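Long-range contacts in AgaA (Rhizobium radiobacter, PDB 6HLX), which binds the opine agropinic acid in the periplasm as the solute-binding protein of an ABC importer: residues A[7-11]-A[330-334]; A[58-64]-A[122-128]; A[325-331]-A[354-360]. All coordinates share one frame; numbering follows the deposited sequence.

How the contacts relate
Strand 3-8 opens the chain, and contact 1 joins the turn after it to the start of helix 333-347, closing a loop of more than 300 residues. Contact 2 lies within that loop. It closes a much shorter one, between strand 61-66 of the five-stranded antiparallel sheet and the entry to helix 127-131. Contact 3 closes the shortest loop, joining both strands of the beta-alpha-beta unit 322-327, 333-347, 351-356 and the loops after them. It begins on the segment where contact 1 ends and shares Ser330 and Gln331 with it, so these two overlap. Contacts 1 and 3 both touch agropinic acid, and Tyr332 packs on Trp360. Contact 2 sits apart, about 37 Å from contact 1 between centres.

Contact 1 (A[7-11]-A[330-334]); sequences GLSGE and SQYSF. With G9Z (agropinic acid), chain E.
Gln331 and Tyr332 reach the turn 9-10, just past strand 3-8, beside the agropinic acid pocket of this periplasmic binding protein. Residues 330-334 lead from the loop after strand 322-327 into the first residues of helix 333-347. Gln331 is the first to make contact. Its CG lies opposite the backbone N (chi1 -171°), and the extended side chain reaches the backbone of Ser9 and Gly10.

Tyr332 follows, at the N-cap position of helix 333-347. Its CG sits beside its own backbone N (chi1 -66°), and the ring runs out toward Ser9. The phenol is held at its far end. Ser9 OG lies at the ring edge, near the ring plane, and makes a 2.7 Å hydrogen bond with Tyr332 OH. The ligand lies over one face of this ring. G9Z CB stands 3.6 Å above the Tyr332 ring plane, over the ring centre, and G9Z CAC is 3.4 Å from Tyr332 CZ. This is packing of aliphatic ligand carbons on an aromatic face. Tyr216 meets the same tyrosine with its ring plane turned by about 60°.

Phe334 comes last, in the first turn of the helix. It presents its edge to the ligand carboxylate, with Phe334 CZ 3.3 Å from G9Z OXT.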
loop_
_atom_site.group_PDB
_atom_site.type_symbol
_atom_site.label_atom_id
_atom_site.label_comp_id
_atom_site.label_asym_id
_atom_site.label_seq_id
_atom_site.Cartn_x
_atom_site.Cartn_y
_atom_site.Cartn_z
ATOM N N GLY A 7 15.509 9.903 -4.948
ATOM C CA GLY A 7 14.541 10.981 -4.906
ATOM C C GLY A 7 13.153 10.449 -4.620
ATOM O O GLY A 7 12.525 9.845 -5.496
ATOM N N LEU A 8 12.666 10.663 -3.389
ATOM C CA LEU A 8 11.314 10.243 -2.992
ATOM C C LEU A 8 10.277 11.325 -3.362
ATOM O O LEU A 8 10.580 12.522 -3.332
ATOM C CB LEU A 8 11.225 10.024 -1.466
ATOM C CG LEU A 8 11.957 8.865 -0.817
ATOM C CD1 LEU A 8 11.831 8.995 0.709
ATOM C CD2 LEU A 8 11.420 7.507 -1.312
ATOM N N SER A 9 9.010 10.892 -3.586
ATOM C CA SER A 9 7.919 11.805 -3.937
ATOM C C SER A 9 7.405 12.627 -2.759
ATOM O O SER A 9 6.516 13.462 -2.947
ATOM C CB SER A 9 6.769 11.044 -4.600
ATOM O OG SER A 9 6.201 10.143 -3.671
ATOM N N GLY A 10 7.959 12.387 -1.567
ATOM C CA GLY A 10 7.589 13.157 -0.387
ATOM C C GLY A 10 8.404 12.806 0.834
ATOM O O GLY A 10 9.096 11.787 0.861
ATOM N N GLU A 11 8.227 13.605 1.877
ATOM C CA GLU A 11 8.863 13.352 3.154
ATOM C C GLU A 11 7.933 12.461 3.987
ATOM O O GLU A 11 6.762 12.805 4.162
ATOM C CB GLU A 11 9.128 14.684 3.877
ATOM C CG GLU A 11 9.679 14.529 5.282
ATOM C CD GLU A 11 10.270 15.800 5.877
ATOM O OE1 GLU A 11 11.156 15.686 6.753
ATOM O OE2 GLU A 11 9.855 16.910 5.471
ATOM N N SER A 330 -2.869 17.849 -3.589
ATOM C CA SER A 330 -2.239 18.583 -4.679
ATOM C C SER A 330 -0.763 18.097 -4.818
ATOM O O SER A 330 -0.074 18.539 -5.722
ATOM C CB SER A 330 -2.244 20.071 -4.367
ATOM O OG SER A 330 -1.730 20.183 -3.052
ATOM N N GLN A 331 -0.266 17.236 -3.904
ATOM C CA GLN A 331 1.138 16.781 -3.944
ATOM C C GLN A 331 1.446 15.858 -5.138
ATOM O O GLN A 331 2.602 15.768 -5.578
ATOM C CB GLN A 331 1.512 16.101 -2.624
ATOM C CG GLN A 331 3.045 15.805 -2.543
ATOM C CD GLN A 331 3.593 15.555 -1.163
ATOM O OE1 GLN A 331 4.646 14.897 -0.996
ATOM N NE2 GLN A 331 2.941 16.097 -0.140
ATOM N N TYR A 332 0.423 15.132 -5.612
ATOM C CA TYR A 332 0.554 14.215 -6.741
ATOM C C TYR A 332 -0.384 14.747 -7.800
ATOM O O TYR A 332 -1.603 14.747 -7.599
ATOM C CB TYR A 332 0.172 12.786 -6.299
ATOM C CG TYR A 332 1.148 12.246 -5.277
ATOM C CD1 TYR A 332 1.020 12.565 -3.924
ATOM C CD2 TYR A 332 2.238 11.466 -5.667
ATOM C CE1 TYR A 332 1.946 12.115 -2.984
ATOM C CE2 TYR A 332 3.176 11.017 -4.735
ATOM C CZ TYR A 332 3.040 11.367 -3.401
ATOM O OH TYR A 332 3.941 10.907 -2.482
ATOM N N SER A 333 0.167 15.276 -8.887
ATOM C CA SER A 333 -0.677 15.854 -9.938
ATOM C C SER A 333 -1.759 14.892 -10.403
ATOM O O SER A 333 -2.891 15.332 -10.651
ATOM C CB SER A 333 0.154 16.317 -11.124
ATOM O OG SER A 333 0.927 17.431 -10.714
ATOM N N PHE A 334 -1.445 13.580 -10.494
ATOM C CA PHE A 334 -2.513 12.656 -10.953
ATOM C C PHE A 334 -3.698 12.603 -9.983
ATOM O O PHE A 334 -4.818 12.392 -10.422
ATOM C CB PHE A 334 -1.964 11.261 -11.270
ATOM C CG PHE A 334 -1.482 10.470 -10.073
ATOM C CD1 PHE A 334 -2.369 9.706 -9.320
ATOM C CD2 PHE A 334 -0.135 10.489 -9.698
ATOM C CE1 PHE A 334 -1.924 8.990 -8.199
ATOM C CE2 PHE A 334 0.310 9.755 -8.588
ATOM C CZ PHE A 334 -0.585 9.006 -7.856
HETATM O OAM G9Z E . 1.544 7.068 -0.738
HETATM C CAB G9Z E . 0.889 7.491 -1.702
HETATM C CAC G9Z E . 1.128 8.748 -2.294
HETATM C CB G9Z E . 0.110 8.871 -3.469
HETATM C CA G9Z E . -0.802 7.664 -3.331
HETATM C C G9Z E . -0.906 6.951 -4.568
HETATM O O G9Z E . -0.022 6.097 -4.853
HETATM N N G9Z E . -0.193 6.873 -2.211
HETATM C CAG G9Z E . -0.666 5.500 -1.786
HETATM C CAH G9Z E . -1.901 5.616 -0.892
HETATM O OAP G9Z E . -2.936 6.189 -1.690
HETATM C CAI G9Z E . -2.361 4.264 -0.340
HETATM O OAQ G9Z E . -1.200 3.511 0.093
HETATM C CAJ G9Z E . -3.292 4.435 0.908
HETATM O OAR G9Z E . -3.690 3.139 1.391
HETATM C CAK G9Z E . -4.531 5.344 0.724
HETATM O OAT G9Z E . -5.114 5.628 2.012
HETATM C CAL G9Z E . -5.562 4.753 -0.249
HETATM O OAS G9Z E . -6.623 5.706 -0.480
HETATM O OXT G9Z E . -1.864 7.238 -5.335
#

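Contact 2 (A[58-64]-A[122-128])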
loop_
_atom_site.group_PDB
_atom_site.type_symbol
_atom_site.label_atom_id
_atom_site.label_comp_id
_atom_site.label_asym_id
_atom_site.label_seq_id
_atom_site.Cartn_x
_atom_site.Cartn_y
_atom_site.Cartn_z
ATOM N N ASP A 58 -4.811 -26.645 8.742
ATOM C CA ASP A 58 -6.055 -25.859 8.787
ATOM C C ASP A 58 -5.721 -24.337 8.851
ATOM O O ASP A 58 -6.631 -23.525 9.018
ATOM C CB ASP A 58 -6.911 -26.277 9.985
ATOM C CG ASP A 58 -6.263 -26.107 11.356
ATOM O OD1 ASP A 58 -5.082 -25.719 11.416
ATOM O OD2 ASP A 58 -6.937 -26.365 12.361
ATOM N N ALA A 59 -4.417 -23.965 8.773
ATOM C CA ALA A 59 -3.951 -22.576 8.774
ATOM C C ALA A 59 -4.383 -21.791 10.027
ATOM O O ALA A 59 -4.722 -20.606 9.954
ATOM C CB ALA A 59 -4.384 -21.868 7.488
ATOM N N LYS A 60 -4.337 -22.459 11.190
ATOM C CA LYS A 60 -4.657 -21.844 12.480
ATOM C C LYS A 60 -3.451 -21.743 13.420
ATOM O O LYS A 60 -3.502 -20.971 14.381
ATOM C CB LYS A 60 -5.740 -22.645 13.190
ATOM C CG LYS A 60 -7.134 -22.243 12.813
ATOM C CD LYS A 60 -8.166 -23.103 13.538
ATOM C CE LYS A 60 -8.522 -22.554 14.895
ATOM N NZ LYS A 60 -9.717 -23.259 15.426
ATOM N N GLU A 61 -2.409 -22.570 13.201
ATOM C CA GLU A 61 -1.213 -22.600 14.068
ATOM C C GLU A 61 0.027 -22.377 13.220
ATOM O O GLU A 61 0.176 -23.005 12.160
ATOM C CB GLU A 61 -1.113 -23.933 14.834
ATOM C CG GLU A 61 -2.246 -24.123 15.833
ATOM C CD GLU A 61 -2.287 -25.491 16.483
ATOM O OE1 GLU A 61 -1.537 -25.696 17.461
ATOM O OE2 GLU A 61 -3.063 -26.357 16.020
ATOM N N PHE A 62 0.915 -21.484 13.685
ATOM C CA PHE A 62 2.104 -21.081 12.928
ATOM C C PHE A 62 3.319 -21.138 13.837
ATOM O O PHE A 62 3.275 -20.589 14.941
ATOM C CB PHE A 62 1.910 -19.633 12.410
ATOM C CG PHE A 62 0.741 -19.450 11.454
ATOM C CD1 PHE A 62 -0.576 -19.449 11.922
ATOM C CD2 PHE A 62 0.957 -19.272 10.091
ATOM C CE1 PHE A 62 -1.653 -19.369 11.033
ATOM C CE2 PHE A 62 -0.122 -19.173 9.204
ATOM C CZ PHE A 62 -1.419 -19.188 9.683
ATOM N N THR A 63 4.389 -21.794 13.396
ATOM C CA THR A 63 5.629 -21.817 14.189
ATOM C C THR A 63 6.696 -21.150 13.372
ATOM O O THR A 63 6.904 -21.535 12.227
ATOM C CB THR A 63 6.061 -23.241 14.579
ATOM O OG1 THR A 63 5.028 -23.838 15.350
ATOM C CG2 THR A 63 7.357 -23.251 15.414
ATOM N N PHE A 64 7.414 -20.204 13.973
ATOM C CA PHE A 64 8.530 -19.523 13.307
ATOM C C PHE A 64 9.804 -19.870 14.016
ATOM O O PHE A 64 9.893 -19.695 15.243
ATOM C CB PHE A 64 8.339 -18.000 13.318
ATOM C CG PHE A 64 7.092 -17.604 12.563
ATOM C CD1 PHE A 64 7.144 -17.332 11.199
ATOM C CD2 PHE A 64 5.860 -17.536 13.210
ATOM C CE1 PHE A 64 5.981 -17.029 10.485
ATOM C CE2 PHE A 64 4.697 -17.225 12.497
ATOM C CZ PHE A 64 4.769 -16.973 11.140
ATOM N N THR A 122 -9.495 -17.714 14.213
ATOM C CA THR A 122 -10.136 -18.225 12.986
ATOM C C THR A 122 -9.021 -18.520 11.963
ATOM O O THR A 122 -8.018 -17.809 11.963
ATOM C CB THR A 122 -11.168 -17.218 12.410
ATOM O OG1 THR A 122 -10.550 -15.936 12.212
ATOM C CG2 THR A 122 -12.431 -17.088 13.281
ATOM N N PRO A 123 -9.178 -19.512 11.061
ATOM C CA PRO A 123 -8.085 -19.808 10.112
ATOM C C PRO A 123 -7.808 -18.701 9.120
ATOM O O PRO A 123 -8.712 -17.933 8.766
ATOM C CB PRO A 123 -8.572 -21.048 9.368
ATOM C CG PRO A 123 -9.677 -21.619 10.195
ATOM C CD PRO A 123 -10.303 -20.462 10.903
ATOM N N SER A 124 -6.544 -18.615 8.679
ATOM C CA SER A 124 -6.167 -17.650 7.653
ATOM C C SER A 124 -5.010 -18.168 6.819
ATOM O O SER A 124 -3.849 -18.186 7.277
ATOM C CB SER A 124 -5.826 -16.286 8.233
ATOM O OG SER A 124 -5.488 -15.430 7.150
ATOM N N VAL A 125 -5.311 -18.496 5.556
ATOM C CA VAL A 125 -4.275 -18.904 4.594
ATOM C C VAL A 125 -3.464 -17.643 4.130
ATOM O O VAL A 125 -2.513 -17.789 3.361
ATOM C CB VAL A 125 -4.899 -19.635 3.372
ATOM C CG1 VAL A 125 -5.582 -20.937 3.806
ATOM C CG2 VAL A 125 -5.872 -18.717 2.616
ATOM N N ALA A 126 -3.876 -16.425 4.556
ATOM C CA ALA A 126 -3.207 -15.168 4.171
ATOM C C ALA A 126 -2.325 -14.586 5.288
ATOM O O ALA A 126 -1.707 -13.543 5.088
ATOM C CB ALA A 126 -4.245 -14.143 3.758
ATOM N N MET A 127 -2.311 -15.218 6.475
ATOM C CA MET A 127 -1.545 -14.711 7.614
ATOM C C MET A 127 -0.068 -14.531 7.278
ATOM O O MET A 127 0.516 -13.514 7.667
ATOM C CB MET A 127 -1.731 -15.611 8.847
ATOM C CG MET A 127 -1.061 -15.077 10.128
ATOM S SD MET A 127 -1.526 -13.365 10.533
ATOM C CE MET A 127 -3.269 -13.534 10.840
ATOM N N ILE A 128 0.555 -15.513 6.582
ATOM C CA ILE A 128 1.984 -15.357 6.234
ATOM C C ILE A 128 2.188 -14.097 5.363
ATOM O O ILE A 128 3.118 -13.306 5.595
ATOM C CB ILE A 128 2.549 -16.642 5.555
ATOM C CG1 ILE A 128 2.591 -17.828 6.549
ATOM C CG2 ILE A 128 3.934 -16.408 4.950
ATOM C CD1 ILE A 128 3.611 -17.692 7.714
#
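The contact joins the turn before strand 61-66 of the five-stranded antiparallel sheet to the capped turn that leads into helix 127-131. One backbone bond ties the two: Ser124 N donates to Ala59 O over 3.0 Å, with an angle of 170° at the hydrogen.

Beside this bond Pro123 packs against the turn. Pro123 CB lies 3.2 Å from Asp58 O. Lys60 and Pro123 run side by side, with Lys60 CG 3.7 Å from Pro123 CG, so the aliphatic part of the lysine lines the proline ring. Ala59 CB meets Val125 CG1. Ser56 OG, bonded to Asp58 OD1, Lys60 N and Glu61 N, also holds this turn.

Ser124 also begins a type I turn to Met127. Ser124 OG accepts from Ala126 N at 3.2 Å, a capping bond.

Phe62 and Phe64 extend from the strand toward the helix start. Met127 CG lies over one face of the Phe62 ring, displaced toward the rim, and Met127 CB is 3.7 Å from Phe62 CZ. Ser124 O lies in the ring plane at the edge, 3.6 Å from Phe62 CZ. With CG1 of Ile128 beside its backbone N (chi1 -67°), Ile128 CD1 reaches both rings and comes within 3.7 Å of Phe64 CZ. Val55 and Leu120, on the adjacent strands, also pack on Phe62.

The chemistry is thus divided. One backbone hydrogen bond crosses the contact, and the rest is packing, mostly of aromatic and aliphatic carbons, between the helix start and the sheet.

Contact 3 (A[325-331]-A[354-360]). With G9Z (agropinic acid), chain E.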
loop_
_atom_site.group_PDB
_atom_site.type_symbol
_atom_site.label_atom_id
_atom_site.label_comp_id
_atom_site.label_asym_id
_atom_site.label_seq_id
_atom_site.Cartn_x
_atom_site.Cartn_y
_atom_site.Cartn_z
ATOM N N ARG A 325 -18.002 16.986 -0.375
ATOM C CA ARG A 325 -16.601 17.354 -0.481
ATOM C C ARG A 325 -15.784 16.123 -0.830
ATOM O O ARG A 325 -15.995 15.067 -0.234
ATOM C CB ARG A 325 -16.087 17.956 0.832
ATOM C CG ARG A 325 -16.849 19.218 1.277
ATOM C CD ARG A 325 -16.041 20.031 2.273
ATOM N NE ARG A 325 -14.907 20.705 1.635
ATOM C CZ ARG A 325 -14.946 21.933 1.123
ATOM N NH1 ARG A 325 -16.066 22.646 1.165
ATOM N NH2 ARG A 325 -13.863 22.458 0.562
ATOM N N LEU A 326 -14.852 16.259 -1.784
ATOM C CA LEU A 326 -13.943 15.173 -2.188
ATOM C C LEU A 326 -12.539 15.475 -1.701
ATOM O O LEU A 326 -11.957 16.507 -2.062
ATOM C CB LEU A 326 -13.934 15.013 -3.712
ATOM C CG LEU A 326 -12.960 13.997 -4.365
ATOM C CD1 LEU A 326 -13.240 12.569 -3.881
ATOM C CD2 LEU A 326 -13.087 14.055 -5.875
ATOM N N LEU A 327 -11.993 14.544 -0.916
ATOM C CA LEU A 327 -10.621 14.670 -0.411
ATOM C C LEU A 327 -9.642 14.032 -1.381
ATOM O O LEU A 327 -9.771 12.850 -1.728
ATOM C CB LEU A 327 -10.487 14.010 0.976
ATOM C CG LEU A 327 -9.077 13.942 1.581
ATOM C CD1 LEU A 327 -8.493 15.355 1.844
ATOM C CD2 LEU A 327 -9.057 13.070 2.831
ATOM N N ALA A 328 -8.609 14.778 -1.753
ATOM C CA ALA A 328 -7.520 14.212 -2.548
ATOM C C ALA A 328 -6.251 14.951 -2.095
ATOM O O ALA A 328 -6.122 15.224 -0.896
ATOM C CB ALA A 328 -7.792 14.369 -4.054
ATOM N N THR A 329 -5.319 15.246 -3.001
ATOM C CA THR A 329 -4.078 15.961 -2.642
ATOM C C THR A 329 -3.603 16.752 -3.839
ATOM O O THR A 329 -3.843 16.341 -4.979
ATOM C CB THR A 329 -2.980 14.968 -2.158
ATOM O OG1 THR A 329 -1.798 15.684 -1.728
ATOM C CG2 THR A 329 -2.582 13.921 -3.239
ATOM N N SER A 330 -2.869 17.849 -3.589
ATOM C CA SER A 330 -2.239 18.583 -4.679
ATOM C C SER A 330 -0.763 18.097 -4.818
ATOM O O SER A 330 -0.074 18.539 -5.722
ATOM C CB SER A 330 -2.244 20.071 -4.367
ATOM O OG SER A 330 -1.730 20.183 -3.052
ATOM N N GLN A 331 -0.266 17.236 -3.904
ATOM C CA GLN A 331 1.138 16.781 -3.944
ATOM C C GLN A 331 1.446 15.858 -5.138
ATOM O O GLN A 331 2.602 15.768 -5.578
ATOM C CB GLN A 331 1.512 16.101 -2.624
ATOM C CG GLN A 331 3.045 15.805 -2.543
ATOM C CD GLN A 331 3.593 15.555 -1.163
ATOM O OE1 GLN A 331 4.646 14.897 -0.996
ATOM N NE2 GLN A 331 2.941 16.097 -0.140
ATOM N N LYS A 354 -16.994 19.860 -3.972
ATOM C CA LYS A 354 -15.966 20.844 -3.593
ATOM C C LYS A 354 -14.711 20.022 -3.278
ATOM O O LYS A 354 -14.819 18.947 -2.683
ATOM C CB LYS A 354 -16.397 21.674 -2.389
ATOM C CG LYS A 354 -17.606 22.552 -2.757
ATOM C CD LYS A 354 -17.873 23.684 -1.783
ATOM C CE LYS A 354 -18.912 24.657 -2.311
ATOM N NZ LYS A 354 -18.417 25.436 -3.483
ATOM N N LEU A 355 -13.542 20.483 -3.725
ATOM C CA LEU A 355 -12.301 19.730 -3.542
ATOM C C LEU A 355 -11.464 20.183 -2.362
ATOM O O LEU A 355 -11.279 21.397 -2.151
ATOM C CB LEU A 355 -11.422 19.830 -4.808
ATOM C CG LEU A 355 -12.028 19.363 -6.135
ATOM C CD1 LEU A 355 -11.035 19.528 -7.264
ATOM C CD2 LEU A 355 -12.519 17.920 -6.054
ATOM N N ASP A 356 -10.895 19.208 -1.639
ATOM C CA ASP A 356 -9.942 19.464 -0.564
ATOM C C ASP A 356 -8.649 18.832 -1.035
ATOM O O ASP A 356 -8.576 17.617 -1.182
ATOM C CB ASP A 356 -10.419 18.891 0.782
ATOM C CG ASP A 356 -11.597 19.694 1.312
ATOM O OD1 ASP A 356 -11.508 20.938 1.327
ATOM O OD2 ASP A 356 -12.614 19.080 1.679
ATOM N N LEU A 357 -7.650 19.670 -1.330
ATOM C CA LEU A 357 -6.385 19.254 -1.934
ATOM C C LEU A 357 -5.188 19.667 -1.086
ATOM O O LEU A 357 -4.345 20.435 -1.547
ATOM C CB LEU A 357 -6.273 19.862 -3.346
ATOM C CG LEU A 357 -7.422 19.528 -4.327
ATOM C CD1 LEU A 357 -7.272 20.296 -5.620
ATOM C CD2 LEU A 357 -7.559 18.015 -4.557
ATOM N N PRO A 358 -5.057 19.136 0.139
ATOM C CA PRO A 358 -3.881 19.476 0.958
ATOM C C PRO A 358 -2.662 18.666 0.527
ATOM O O PRO A 358 -2.746 17.874 -0.416
ATOM C CB PRO A 358 -4.327 19.056 2.357
ATOM C CG PRO A 358 -5.171 17.830 2.105
ATOM C CD PRO A 358 -5.920 18.146 0.827
ATOM N N ASP A 359 -1.542 18.802 1.242
ATOM C CA ASP A 359 -0.365 17.991 0.916
ATOM C C ASP A 359 -0.636 16.523 1.307
ATOM O O ASP A 359 -1.674 16.239 1.912
ATOM C CB ASP A 359 0.907 18.542 1.555
ATOM C CG ASP A 359 1.074 18.346 3.061
ATOM O OD1 ASP A 359 0.159 17.826 3.699
ATOM O OD2 ASP A 359 2.135 18.710 3.590
ATOM N N TRP A 360 0.286 15.605 0.979
ATOM C CA TRP A 360 0.013 14.193 1.213
ATOM C C TRP A 360 -0.183 13.836 2.679
ATOM O O TRP A 360 -1.160 13.149 3.013
ATOM C CB TRP A 360 1.090 13.287 0.561
ATOM C CG TRP A 360 0.754 11.847 0.771
ATOM C CD1 TRP A 360 1.335 10.996 1.662
ATOM C CD2 TRP A 360 -0.400 11.173 0.265
ATOM N NE1 TRP A 360 0.686 9.786 1.653
ATOM C CE2 TRP A 360 -0.389 9.866 0.805
ATOM C CE3 TRP A 360 -1.402 11.520 -0.653
ATOM C CZ2 TRP A 360 -1.365 8.918 0.481
ATOM C CZ3 TRP A 360 -2.367 10.573 -0.980
ATOM C CH2 TRP A 360 -2.351 9.299 -0.399
HETATM O OAM G9Z E . 1.544 7.068 -0.738
HETATM C CAB G9Z E . 0.889 7.491 -1.702
HETATM C CAC G9Z E . 1.128 8.748 -2.294
HETATM C CB G9Z E . 0.110 8.871 -3.469
HETATM C CA G9Z E . -0.802 7.664 -3.331
HETATM C C G9Z E . -0.906 6.951 -4.568
HETATM O O G9Z E . -0.022 6.097 -4.853
HETATM N N G9Z E . -0.193 6.873 -2.211
HETATM C CAG G9Z E . -0.666 5.500 -1.786
HETATM C CAH G9Z E . -1.901 5.616 -0.892
HETATM O OAP G9Z E . -2.936 6.189 -1.690
HETATM C CAI G9Z E . -2.361 4.264 -0.340
HETATM O OAQ G9Z E . -1.200 3.511 0.093
HETATM C CAJ G9Z E . -3.292 4.435 0.908
HETATM O OAR G9Z E . -3.690 3.139 1.391
HETATM C CAK G9Z E . -4.531 5.344 0.724
HETATM O OAT G9Z E . -5.114 5.628 2.012
HETATM C CAL G9Z E . -5.562 4.753 -0.249
HETATM O OAS G9Z E . -6.623 5.706 -0.480
HETATM O OXT G9Z E . -1.864 7.238 -5.335
#
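Arg325 and Asp356 form a salt bridge across two parallel strands, 322-327 and 351-356, of a beta-alpha-beta unit. Arg325 CB and Arg325 CD lie 3.7 and 3.6 Å from Asp356 OD2. A bend at chi3 (72°) turns the head side-on to the carboxylate. Arg325 NE donates to Asp356 OD2 at 2.8 Å, in the guanidinium plane. Arg325 NH2 donates to Asp356 OD1 at 2.9 Å. Both nitrogens come on the syn side but are tilted out of the carboxylate plane, NH2 more than NE. The two planes are 25° apart. Arg325 NH1 lies near Lys354 CD, and Lys354 CB over one guanidinium face, toward its rim.

Leu326 N donates to Lys354 O, Asp356 N to Leu326 O and Ala328 N to Asp356 O. Pro358 O accepts from Thr329 OG1 at 2.7 Å, in the carbonyl plane, and from Ser330 N. Thr329 OG1 accepts from Gln331 N, an ST turn. Thr329 CG2 meets the ring edge of Trp360, 3.7 Å from Trp360 CE3. G9Z CAC lies 3.6 Å above one face of the Trp360 indole.

Strand 374-379 flanks strand 322-327, opposite strand 351-356. Helix 333-347 packs on Ala328 and Leu355, and helix 360-369 on Leu327.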